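Local structure of protein (thiaminase I) (Bacillus subtilis, 3THI) at residues S159-A164 with R347-D352; D182-K187 with Q355-A360. The protein degrades thiamin as a thiaminase I, a transferase that cleaves the vitamin and passes its pyrimidine part to a nucleophile in place of the thiazole. All blocks are in the same frame, centred on the assembly; numbering follows the deposited sequence.

Contact 1: S159-A164 with R347-D352; sequences SMYLEA and RTWLKD
With its CG anti to the backbone N (chi1 -167°), Trp349 reaches out from helix 346-353 toward helix 154-169, where Leu162 folds its CG beside its own backbone N (chi1 -66°) and meets the indole from the opposite direction. The six-membered half of the indole does all the touching. Leu162 CD1 lies 3.5 Å from Trp349 CZ3, and Leu162 CD2 lies 3.7 Å from Trp349 CH2. The branch point takes part too, Leu162 CG being 3.7 Å from Trp349 CH2. A forked side chain suits this place because its two methyls can each meet a different carbon of the ring. Tyr161 adds a lighter contact: its CD2 comes to 4.0 Å from Trp349 CH2, near the indole plane and at its edge, the two side chains crossing at about a right angle. This is helix-helix packing through one large aromatic side chain, in a family of the periplasmic-binding-protein-like (PBP) clan. Tryptophan is long enough to span two helices whose backbones stay well apart, and it brings only one polar atom into the buried zone. That atom, NE1, is satisfied by Pro179 O, which helps fix the rotation of the indole. At the other end of the indole, by CE3, Leu350 CD1 lies in the ring plane at its edge, and Leu350 also packs on Thr155 and Ala158. Leu178 and Leu181, from the loop after helix 154-169, flank the tryptophan, while that helix turns Met160 and Ala164 to helix 186-199 and Ser159 and Glu163 to strand 260-269.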
ATOM      1  N   SER A 159      -4.021   9.548  -6.204  1.00 13.97           N
ATOM      2  CA  SER A 159      -2.877   8.645  -6.190  1.00 15.31           C
ATOM      3  C   SER A 159      -2.825   7.785  -7.437  1.00 12.75           C
ATOM      4  O   SER A 159      -1.755   7.566  -7.990  1.00 16.31           O
ATOM      5  CB  SER A 159      -2.910   7.747  -4.958  1.00 14.89           C
ATOM      6  OG  SER A 159      -2.542   8.477  -3.815  1.00 18.03           O
ATOM      7  N   MET A 160      -3.974   7.279  -7.866  1.00 10.40           N
ATOM      8  CA  MET A 160      -4.015   6.451  -9.062  1.00 12.94           C
ATOM      9  C   MET A 160      -3.618   7.295 -10.266  1.00 14.41           C
ATOM     10  O   MET A 160      -2.871   6.845 -11.138  1.00 13.18           O
ATOM     11  CB  MET A 160      -5.399   5.857  -9.242  1.00 12.82           C
ATOM     12  CG  MET A 160      -5.731   4.839  -8.184  1.00 14.44           C
ATOM     13  SD  MET A 160      -7.391   4.214  -8.360  1.00 14.41           S
ATOM     14  CE  MET A 160      -7.190   3.093  -9.740  1.00  7.52           C
ATOM     15  N   TYR A 161      -4.071   8.547 -10.267  1.00 14.15           N
ATOM     16  CA  TYR A 161      -3.752   9.492 -11.332  1.00 16.66           C
ATOM     17  C   TYR A 161      -2.225   9.664 -11.471  1.00 15.14           C
ATOM     18  O   TYR A 161      -1.658   9.526 -12.562  1.00 17.01           O
ATOM     19  CB  TYR A 161      -4.406  10.859 -11.043  1.00 13.49           C
ATOM     20  CG  TYR A 161      -4.063  11.914 -12.072  1.00 15.52           C
ATOM     21  CD1 TYR A 161      -4.789  12.013 -13.260  1.00 14.36           C
ATOM     22  CD2 TYR A 161      -2.963  12.760 -11.898  1.00 13.07           C
ATOM     23  CE1 TYR A 161      -4.429  12.920 -14.257  1.00 14.04           C
ATOM     24  CE2 TYR A 161      -2.592  13.676 -12.898  1.00 16.81           C
ATOM     25  CZ  TYR A 161      -3.335  13.742 -14.071  1.00 16.15           C
ATOM     26  OH  TYR A 161      -2.988  14.623 -15.061  1.00 15.32           O
ATOM     27  N   LEU A 162      -1.573   9.961 -10.350  1.00 18.30           N
ATOM     28  CA  LEU A 162      -0.132  10.190 -10.315  1.00 12.84           C
ATOM     29  C   LEU A 162       0.696   8.966 -10.657  1.00 14.38           C
ATOM     30  O   LEU A 162       1.758   9.081 -11.259  1.00 10.26           O
ATOM     31  CB  LEU A 162       0.263  10.769  -8.960  1.00 13.35           C
ATOM     32  CG  LEU A 162      -0.320  12.169  -8.755  1.00 14.83           C
ATOM     33  CD1 LEU A 162      -0.055  12.672  -7.357  1.00 16.78           C
ATOM     34  CD2 LEU A 162       0.296  13.091  -9.759  1.00 15.45           C
ATOM     35  N   GLU A 163       0.213   7.793 -10.265  1.00 14.67           N
ATOM     36  CA  GLU A 163       0.914   6.559 -10.580  1.00 16.26           C
ATOM     37  C   GLU A 163       0.790   6.302 -12.078  1.00 17.07           C
ATOM     38  O   GLU A 163       1.778   5.985 -12.748  1.00 14.89           O
ATOM     39  CB  GLU A 163       0.321   5.378  -9.809  1.00 14.69           C
ATOM     40  CG  GLU A 163       0.573   5.431  -8.321  1.00 14.24           C
ATOM     41  CD  GLU A 163       0.401   4.089  -7.668  1.00 16.26           C
ATOM     42  OE1 GLU A 163      -0.630   3.445  -7.918  1.00 21.46           O
ATOM     43  OE2 GLU A 163       1.296   3.675  -6.901  1.00 21.28           O
ATOM     44  N   ALA A 164      -0.432   6.438 -12.589  1.00 14.01           N
ATOM     45  CA  ALA A 164      -0.699   6.239 -14.005  1.00 15.07           C
ATOM     46  C   ALA A 164       0.148   7.185 -14.841  1.00 14.87           C
ATOM     47  O   ALA A 164       0.699   6.787 -15.862  1.00 17.88           O
ATOM     48  CB  ALA A 164      -2.188   6.470 -14.302  1.00 14.14           C
ATOM     49  N   ARG A 347      -0.049  17.641   0.333  1.00 18.56           N
ATOM     50  CA  ARG A 347      -1.330  17.993   0.955  1.00 15.90           C
ATOM     51  C   ARG A 347      -2.116  19.056   0.186  1.00 16.22           C
ATOM     52  O   ARG A 347      -3.312  18.893  -0.031  1.00 16.52           O
ATOM     53  CB  ARG A 347      -1.155  18.396   2.419  1.00 10.67           C
ATOM     54  CG  ARG A 347      -0.633  17.274   3.303  1.00 14.62           C
ATOM     55  CD  ARG A 347      -0.947  17.534   4.772  1.00 14.61           C
ATOM     56  NE  ARG A 347      -0.242  16.638   5.687  1.00 16.45           N
ATOM     57  CZ  ARG A 347      -0.503  15.341   5.840  1.00 17.58           C
ATOM     58  NH1 ARG A 347      -1.453  14.738   5.134  1.00 16.16           N
ATOM     59  NH2 ARG A 347       0.161  14.647   6.753  1.00 17.38           N
ATOM     60  N   THR A 348      -1.441  20.107  -0.274  1.00 14.76           N
ATOM     61  CA  THR A 348      -2.114  21.161  -1.025  1.00 17.66           C
ATOM     62  C   THR A 348      -2.566  20.619  -2.381  1.00 18.12           C
ATOM     63  O   THR A 348      -3.710  20.825  -2.786  1.00 17.08           O
ATOM     64  CB  THR A 348      -1.201  22.417  -1.227  1.00 19.91           C
ATOM     65  OG1 THR A 348      -0.873  22.980   0.050  1.00 17.93           O
ATOM     66  CG2 THR A 348      -1.920  23.492  -2.066  1.00 18.35           C
ATOM     67  N   TRP A 349      -1.670  19.910  -3.061  1.00 15.24           N
ATOM     68  CA  TRP A 349      -1.969  19.337  -4.363  1.00 16.95           C
ATOM     69  C   TRP A 349      -3.156  18.378  -4.289  1.00 18.57           C
ATOM     70  O   TRP A 349      -3.934  18.266  -5.236  1.00 21.24           O
ATOM     71  CB  TRP A 349      -0.747  18.600  -4.920  1.00 18.12           C
ATOM     72  CG  TRP A 349      -0.879  18.253  -6.381  1.00 18.22           C
ATOM     73  CD1 TRP A 349      -0.440  18.998  -7.437  1.00 17.00           C
ATOM     74  CD2 TRP A 349      -1.502  17.084  -6.944  1.00 20.53           C
ATOM     75  NE1 TRP A 349      -0.749  18.373  -8.624  1.00 17.80           N
ATOM     76  CE2 TRP A 349      -1.401  17.198  -8.353  1.00 21.49           C
ATOM     77  CE3 TRP A 349      -2.142  15.958  -6.402  1.00 21.34           C
ATOM     78  CZ2 TRP A 349      -1.913  16.223  -9.225  1.00 14.63           C
ATOM     79  CZ3 TRP A 349      -2.656  14.987  -7.279  1.00 16.90           C
ATOM     80  CH2 TRP A 349      -2.536  15.134  -8.670  1.00 17.98           C
ATOM     81  N   LEU A 350      -3.279  17.673  -3.168  1.00 17.75           N
ATOM     82  CA  LEU A 350      -4.372  16.731  -2.966  1.00 17.54           C
ATOM     83  C   LEU A 350      -5.700  17.473  -2.821  1.00 20.92           C
ATOM     84  O   LEU A 350      -6.732  17.027  -3.341  1.00 20.70           O
ATOM     85  CB  LEU A 350      -4.092  15.875  -1.727  1.00 17.47           C
ATOM     86  CG  LEU A 350      -3.772  14.387  -1.887  1.00 15.43           C
ATOM     87  CD1 LEU A 350      -3.227  14.059  -3.250  1.00 11.14           C
ATOM     88  CD2 LEU A 350      -2.811  13.978  -0.795  1.00 11.61           C
ATOM     89  N   LYS A 351      -5.681  18.600  -2.112  1.00 20.90           N
ATOM     90  CA  LYS A 351      -6.898  19.400  -1.938  1.00 25.41           C
ATOM     91  C   LYS A 351      -7.328  19.961  -3.293  1.00 23.41           C
ATOM     92  O   LYS A 351      -8.504  19.919  -3.654  1.00 23.32           O
ATOM     93  CB  LYS A 351      -6.673  20.545  -0.946  1.00 25.62           C
ATOM     94  CG  LYS A 351      -6.442  20.088   0.482  1.00 33.99           C
ATOM     95  CD  LYS A 351      -6.502  21.250   1.468  1.00 40.85           C
ATOM     96  CE  LYS A 351      -6.401  20.761   2.912  1.00 42.87           C
ATOM     97  NZ  LYS A 351      -6.837  21.802   3.897  1.00 44.25           N
ATOM     98  N   ASP A 352      -6.349  20.462  -4.042  1.00 21.19           N
ATOM     99  CA  ASP A 352      -6.576  21.024  -5.364  1.00 22.48           C
ATOM    100  C   ASP A 352      -7.108  19.981  -6.339  1.00 24.90           C
ATOM    101  O   ASP A 352      -7.927  20.298  -7.213  1.00 25.25           O
ATOM    102  CB  ASP A 352      -5.266  21.582  -5.932  1.00 25.47           C
ATOM    103  CG  ASP A 352      -4.833  22.874  -5.270  1.00 26.94           C
ATOM    104  OD1 ASP A 352      -5.682  23.545  -4.646  1.00 26.41           O
ATOM    105  OD2 ASP A 352      -3.633  23.218  -5.394  1.00 32.18           O
TER

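Contact 2: D182-K187 with Q355-A360; sequences DPLNDK and QVLPEA
Leu184 is the one residue of 182-187 that carries this contact, touching Val356, Leu357 and Ala360 with its two methyls. In the tight part, Leu184 CD1 presses to 3.5 Å from Ala360 CB, closer than carbons usually sit. Alanine suits the spot because a single methyl on the helix surface lets the leucine come this near. On the other branch, Leu184 CD2 meets Leu357 CD1 at 3.7 Å, the two side chains crossing at a slant. Leu357 is buried, and a nearly eclipsed first torsion (chi1 -118°) accompanies the swing of its end toward Leu184. Each segment runs from a loop into the first turn of a helix. Asn185 is the N-cap of helix 186-199, and its OD1 accepts a hydrogen bond from Val188 N; Val356 holds the same position before helix 357-361, where Val356 O receives Ala360 N at 3.2 Å. Pro358, in the first turn of that helix, suits a place where no backbone N-H is needed for the helical bonding. Packing is looser toward Val356, whose CG1 stays 4.4 Å from Leu184 CD1. Round the contact the chain meets solvent: Asp182, Pro183, Asp186 and Glu359 are exposed, residue types at home in water or in a turn, and the peptide bond before Pro183 is cis, bending the chain just ahead of Leu184.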
ATOM      1  N   ASP A 182      -4.136  21.251 -14.552  1.00 24.63           N
ATOM      2  CA  ASP A 182      -4.710  21.862 -15.744  1.00 27.03           C
ATOM      3  C   ASP A 182      -3.536  22.250 -16.638  1.00 28.18           C
ATOM      4  O   ASP A 182      -2.770  23.161 -16.311  1.00 30.28           O
ATOM      5  CB  ASP A 182      -5.523  23.100 -15.340  1.00 27.10           C
ATOM      6  CG  ASP A 182      -6.135  23.821 -16.525  1.00 30.36           C
ATOM      7  OD1 ASP A 182      -5.976  23.384 -17.690  1.00 31.17           O
ATOM      8  OD2 ASP A 182      -6.788  24.855 -16.289  1.00 35.91           O
ATOM      9  N   PRO A 183      -3.403  21.590 -17.800  1.00 28.13           N
ATOM     10  CA  PRO A 183      -4.287  20.531 -18.296  1.00 28.07           C
ATOM     11  C   PRO A 183      -4.016  19.159 -17.674  1.00 26.49           C
ATOM     12  O   PRO A 183      -2.871  18.807 -17.381  1.00 28.99           O
ATOM     13  CB  PRO A 183      -3.975  20.523 -19.785  1.00 26.61           C
ATOM     14  CG  PRO A 183      -2.496  20.744 -19.793  1.00 27.28           C
ATOM     15  CD  PRO A 183      -2.334  21.873 -18.777  1.00 29.50           C
ATOM     16  N   LEU A 184      -5.076  18.388 -17.457  1.00 23.82           N
ATOM     17  CA  LEU A 184      -4.916  17.050 -16.898  1.00 23.51           C
ATOM     18  C   LEU A 184      -4.409  16.167 -18.018  1.00 22.32           C
ATOM     19  O   LEU A 184      -4.613  16.480 -19.186  1.00 23.44           O
ATOM     20  CB  LEU A 184      -6.253  16.511 -16.385  1.00 21.68           C
ATOM     21  CG  LEU A 184      -6.750  17.089 -15.068  1.00 20.45           C
ATOM     22  CD1 LEU A 184      -8.180  16.686 -14.875  1.00 21.65           C
ATOM     23  CD2 LEU A 184      -5.878  16.608 -13.923  1.00 14.40           C
ATOM     24  N   ASN A 185      -3.717  15.086 -17.680  1.00 18.48           N
ATOM     25  CA  ASN A 185      -3.233  14.192 -18.719  1.00 21.64           C
ATOM     26  C   ASN A 185      -4.425  13.377 -19.207  1.00 23.70           C
ATOM     27  O   ASN A 185      -5.063  12.670 -18.427  1.00 24.58           O
ATOM     28  CB  ASN A 185      -2.133  13.266 -18.213  1.00 18.18           C
ATOM     29  CG  ASN A 185      -1.616  12.341 -19.295  1.00 19.43           C
ATOM     30  OD1 ASN A 185      -2.321  11.439 -19.743  1.00 20.79           O
ATOM     31  ND2 ASN A 185      -0.392  12.580 -19.745  1.00 21.30           N
ATOM     32  N   ASP A 186      -4.721  13.487 -20.501  1.00 25.07           N
ATOM     33  CA  ASP A 186      -5.854  12.786 -21.101  1.00 24.45           C
ATOM     34  C   ASP A 186      -5.754  11.275 -21.117  1.00 21.09           C
ATOM     35  O   ASP A 186      -6.754  10.600 -20.916  1.00 21.87           O
ATOM     36  CB  ASP A 186      -6.130  13.321 -22.504  1.00 30.54           C
ATOM     37  CG  ASP A 186      -6.651  14.744 -22.480  1.00 34.60           C
ATOM     38  OD1 ASP A 186      -7.761  14.950 -21.937  1.00 36.61           O
ATOM     39  OD2 ASP A 186      -5.943  15.652 -22.971  1.00 37.14           O
ATOM     40  N   LYS A 187      -4.560  10.752 -21.382  1.00 19.97           N
ATOM     41  CA  LYS A 187      -4.341   9.314 -21.404  1.00 21.02           C
ATOM     42  C   LYS A 187      -4.619   8.738 -20.015  1.00 20.91           C
ATOM     43  O   LYS A 187      -5.289   7.710 -19.884  1.00 21.68           O
ATOM     44  CB  LYS A 187      -2.898   8.996 -21.814  1.00 23.44           C
ATOM     45  CG  LYS A 187      -2.636   8.981 -23.306  1.00 28.13           C
ATOM     46  CD  LYS A 187      -1.139   8.855 -23.585  1.00 35.69           C
ATOM     47  CE  LYS A 187      -0.845   8.621 -25.062  1.00 37.64           C
ATOM     48  NZ  LYS A 187      -1.300   7.263 -25.493  1.00 41.17           N
ATOM     49  N   GLN A 355     -10.893  18.972  -6.475  1.00 34.51           N
ATOM     50  CA  GLN A 355     -11.758  20.006  -7.030  1.00 34.28           C
ATOM     51  C   GLN A 355     -11.777  19.910  -8.553  1.00 32.89           C
ATOM     52  O   GLN A 355     -12.508  20.647  -9.216  1.00 31.34           O
ATOM     53  CB  GLN A 355     -11.235  21.382  -6.658  1.00 32.68           C
ATOM     54  CG  GLN A 355     -11.156  21.660  -5.191  1.00 33.87           C
ATOM     55  CD  GLN A 355     -10.912  23.125  -4.946  1.00 43.60           C
ATOM     56  OE1 GLN A 355     -11.861  23.875  -4.747  1.00 46.77           O
ATOM     57  NE2 GLN A 355      -9.647  23.562  -5.032  1.00 42.17           N
ATOM     58  N   VAL A 356     -10.995  18.986  -9.107  1.00 30.72           N
ATOM     59  CA  VAL A 356     -10.912  18.861 -10.553  1.00 27.16           C
ATOM     60  C   VAL A 356     -10.997  17.423 -11.097  1.00 25.83           C
ATOM     61  O   VAL A 356     -11.582  17.195 -12.160  1.00 24.85           O
ATOM     62  CB  VAL A 356      -9.616  19.602 -11.057  1.00 25.97           C
ATOM     63  CG1 VAL A 356      -8.403  18.706 -10.980  1.00 24.46           C
ATOM     64  CG2 VAL A 356      -9.822  20.160 -12.450  1.00 32.08           C
ATOM     65  N   LEU A 357     -10.472  16.458 -10.345  1.00 23.91           N
ATOM     66  CA  LEU A 357     -10.475  15.055 -10.768  1.00 21.26           C
ATOM     67  C   LEU A 357     -11.861  14.411 -10.871  1.00 20.27           C
ATOM     68  O   LEU A 357     -12.146  13.726 -11.861  1.00 16.70           O
ATOM     69  CB  LEU A 357      -9.546  14.225  -9.883  1.00 21.99           C
ATOM     70  CG  LEU A 357      -8.357  13.529 -10.541  1.00 23.61           C
ATOM     71  CD1 LEU A 357      -7.648  14.457 -11.492  1.00 27.77           C
ATOM     72  CD2 LEU A 357      -7.394  13.060  -9.475  1.00 24.03           C
ATOM     73  N   PRO A 358     -12.724  14.578  -9.857  1.00 21.54           N
ATOM     74  CA  PRO A 358     -14.067  13.983  -9.912  1.00 22.47           C
ATOM     75  C   PRO A 358     -14.867  14.443 -11.148  1.00 23.91           C
ATOM     76  O   PRO A 358     -15.658  13.678 -11.700  1.00 25.06           O
ATOM     77  CB  PRO A 358     -14.700  14.469  -8.611  1.00 23.12           C
ATOM     78  CG  PRO A 358     -13.548  14.488  -7.680  1.00 20.12           C
ATOM     79  CD  PRO A 358     -12.478  15.147  -8.516  1.00 22.15           C
ATOM     80  N   GLU A 359     -14.666  15.692 -11.570  1.00 25.04           N
ATOM     81  CA  GLU A 359     -15.357  16.224 -12.754  1.00 24.07           C
ATOM     82  C   GLU A 359     -14.805  15.549 -14.005  1.00 23.89           C
ATOM     83  O   GLU A 359     -15.566  15.055 -14.841  1.00 23.25           O
ATOM     84  CB  GLU A 359     -15.144  17.732 -12.885  1.00 28.35           C
ATOM     85  CG  GLU A 359     -15.688  18.550 -11.731  1.00 40.74           C
ATOM     86  CD  GLU A 359     -15.805  20.028 -12.074  1.00 46.17           C
ATOM     87  OE1 GLU A 359     -16.457  20.342 -13.098  1.00 47.50           O
ATOM     88  OE2 GLU A 359     -15.252  20.870 -11.327  1.00 47.44           O
ATOM     89  N   ALA A 360     -13.472  15.536 -14.109  1.00 21.29           N
ATOM     90  CA  ALA A 360     -12.754  14.929 -15.230  1.00 19.16           C
ATOM     91  C   ALA A 360     -13.096  13.447 -15.398  1.00 20.88           C
ATOM     92  O   ALA A 360     -13.095  12.918 -16.512  1.00 19.75           O
ATOM     93  CB  ALA A 360     -11.256  15.112 -15.053  1.00 14.86           C
TER

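Both contacts join the stretch from helix 154-169 to the start of helix 186-199 with the C-terminal end of the chain, their segments alternating along the sequence. Contact 1 is the buried one, helix against helix around an aromatic ring; contact 2, farther from the centre of the chain, is a partly buried aliphatic patch. Both are apolar across their segments. Tyr161 bridges them: its ring borders contact 1, its OH probably hydrogen-bonds Asn185 N at 2.8 Å, and its CB packs on Leu357 CD2. Contact 1 pairs helix 154-169 with 346-353, and contact 2 pairs the loop leading into helix 186-199 with helix 357-361 and the residue before it.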